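Local structure of uncharacterized conserved protein (3MUQ) at residues E5-L9 against I211-A216. The protein is of unknown function but, as a member of the periplasmic binding protein superfamily, probably binds a small ligand between two lobes. Sequence-based numbering, arbitrary orientation.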
loop_
_atom_site.group_PDB
_atom_site.type_symbol
_atom_site.label_atom_id
_atom_site.label_comp_id
_atom_site.label_asym_id
_atom_site.label_seq_id
_atom_site.Cartn_x
_atom_site.Cartn_y
_atom_site.Cartn_z
ATOM N N GLU A 5 -10.774 -19.576 15.715
ATOM C CA GLU A 5 -11.505 -19.315 14.475
ATOM C C GLU A 5 -10.578 -19.303 13.250
ATOM O O GLU A 5 -9.585 -18.568 13.196
ATOM C CB GLU A 5 -12.300 -18.023 14.595
ATOM C CG GLU A 5 -13.786 -18.249 14.488
ATOM C CD GLU A 5 -14.140 -18.758 13.129
ATOM O OE1 GLU A 5 -13.418 -18.370 12.191
ATOM O OE2 GLU A 5 -15.115 -19.531 12.996
ATOM N N HIS A 6 -10.896 -20.137 12.268
ATOM C CA HIS A 6 -9.897 -20.490 11.269
ATOM C C HIS A 6 -10.127 -19.867 9.901
ATOM O O HIS A 6 -11.239 -19.867 9.381
ATOM C CB HIS A 6 -9.735 -22.011 11.195
ATOM C CG HIS A 6 -9.091 -22.594 12.415
ATOM N ND1 HIS A 6 -7.728 -22.801 12.514
ATOM C CD2 HIS A 6 -9.618 -22.973 13.604
ATOM C CE1 HIS A 6 -7.448 -23.300 13.704
ATOM N NE2 HIS A 6 -8.576 -23.415 14.385
ATOM N N VAL A 7 -9.059 -19.297 9.355
ATOM C CA VAL A 7 -9.111 -18.631 8.068
ATOM C C VAL A 7 -8.147 -19.354 7.141
ATOM O O VAL A 7 -6.976 -19.497 7.456
ATOM C CB VAL A 7 -8.672 -17.155 8.183
ATOM C CG1 VAL A 7 -8.803 -16.462 6.830
ATOM C CG2 VAL A 7 -9.491 -16.424 9.265
ATOM N N ARG A 8 -8.643 -19.835 6.013
ATOM C CA ARG A 8 -7.799 -20.534 5.063
ATOM C C ARG A 8 -7.408 -19.593 3.927
ATOM O O ARG A 8 -8.276 -19.023 3.262
ATOM C CB ARG A 8 -8.527 -21.775 4.526
ATOM C CG ARG A 8 -8.936 -22.752 5.613
ATOM C CD ARG A 8 -9.625 -23.986 5.041
ATOM N NE ARG A 8 -10.920 -23.681 4.443
ATOM C CZ ARG A 8 -11.815 -22.859 4.979
ATOM N NH1 ARG A 8 -11.560 -22.270 6.146
ATOM N NH2 ARG A 8 -12.963 -22.626 4.345
ATOM N N LEU A 9 -6.098 -19.447 3.722
ATOM C CA LEU A 9 -5.530 -18.587 2.688
ATOM C C LEU A 9 -4.829 -19.425 1.634
ATOM O O LEU A 9 -3.926 -20.196 1.958
ATOM C CB LEU A 9 -4.484 -17.636 3.305
ATOM C CG LEU A 9 -3.659 -16.815 2.307
ATOM C CD1 LEU A 9 -4.557 -15.811 1.533
ATOM C CD2 LEU A 9 -2.497 -16.100 3.002
ATOM N N ILE A 211 -18.160 -20.471 3.542
ATOM C CA ILE A 211 -16.791 -20.065 3.874
ATOM C C ILE A 211 -16.736 -18.999 4.978
ATOM O O ILE A 211 -17.743 -18.367 5.321
ATOM C CB ILE A 211 -15.916 -19.661 2.629
ATOM C CG1 ILE A 211 -16.562 -18.538 1.832
ATOM C CG2 ILE A 211 -15.606 -20.873 1.741
ATOM C CD1 ILE A 211 -16.220 -17.164 2.341
ATOM N N ASN A 212 -15.541 -18.811 5.527
ATOM C CA ASN A 212 -15.358 -17.901 6.637
ATOM C C ASN A 212 -15.090 -16.482 6.134
ATOM O O ASN A 212 -13.958 -15.999 6.150
ATOM C CB ASN A 212 -14.233 -18.394 7.544
ATOM C CG ASN A 212 -14.097 -17.556 8.804
ATOM O OD1 ASN A 212 -14.910 -16.668 9.058
ATOM N ND2 ASN A 212 -13.066 -17.843 9.604
ATOM N N TYR A 213 -16.157 -15.828 5.693
ATOM C CA TYR A 213 -16.061 -14.501 5.104
ATOM C C TYR A 213 -15.679 -13.466 6.159
ATOM O O TYR A 213 -14.904 -12.542 5.892
ATOM C CB TYR A 213 -17.377 -14.121 4.438
ATOM C CG TYR A 213 -17.373 -12.727 3.853
ATOM C CD1 TYR A 213 -16.793 -12.479 2.624
ATOM C CD2 TYR A 213 -17.951 -11.664 4.529
ATOM C CE1 TYR A 213 -16.782 -11.215 2.082
ATOM C CE2 TYR A 213 -17.942 -10.376 3.989
ATOM C CZ TYR A 213 -17.360 -10.167 2.766
ATOM O OH TYR A 213 -17.345 -8.908 2.206
ATOM N N GLN A 214 -16.212 -13.641 7.362
ATOM C CA GLN A 214 -15.955 -12.710 8.444
ATOM C C GLN A 214 -14.475 -12.690 8.780
ATOM O O GLN A 214 -13.876 -11.626 8.899
ATOM C CB GLN A 214 -16.761 -13.084 9.683
ATOM C CG GLN A 214 -16.464 -12.196 10.877
ATOM C CD GLN A 214 -17.420 -12.430 12.040
ATOM O OE1 GLN A 214 -17.763 -13.570 12.360
ATOM N NE2 GLN A 214 -17.854 -11.342 12.680
ATOM N N GLY A 215 -13.890 -13.870 8.943
ATOM C CA GLY A 215 -12.475 -13.968 9.232
ATOM C C GLY A 215 -11.613 -13.503 8.069
ATOM O O GLY A 215 -10.593 -12.836 8.270
ATOM N N ALA A 216 -12.009 -13.863 6.851
ATOM C CA ALA A 216 -11.256 -13.465 5.656
ATOM C C ALA A 216 -11.290 -11.947 5.465
ATOM O O ALA A 216 -10.271 -11.310 5.171
ATOM C CB ALA A 216 -11.801 -14.187 4.398
#
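Val7 lays its two methyls over the first turn of helix 213-224, its branching letting it reach two helix residues at once: CG2 meets Gly215 C at 3.8 Å, while CG1, held anti to the backbone N (chi1 -177°), turns to Ala216 and comes 4.0 Å from its CA. Gly215, with no side chain, leaves room here for Val7 CG2 and Asn212 ND2. The small Ala216 likewise lets the helix settle close to the strand, and Leu57, on strand 57-60, touches both Ala216 and Val7. In this lobe of the periplasmic binding protein fold, strand 6-12 runs between parallel neighbours 35-41 and 57-60, and the contact seats the N-terminal end of a late helix against the beginning of that strand. Asn212 is the N-cap, and its amide, acceptor and donor in one group, serves helix and strand at once: OD1 accepts from Gly215 N at 3.0 Å, whereas ND2 donates to His6 O at 2.7 Å in a nearly straight bond (165°). His6 O lies almost in the plane of the amide, although ND2 approaches it from above the carbonyl plane. The bent side chain of Glu5 brings OE1 within 2.7 Å of Asn212 ND2, with carboxylate and amide planes 76° apart. Farther along, Arg8 NH2 passes 4.1 Å from Ile211 CG2, while NH1 of the Arg8 guanidinium forms a salt bridge to Asp56, whose carboxylate also accepts from Asn212 N.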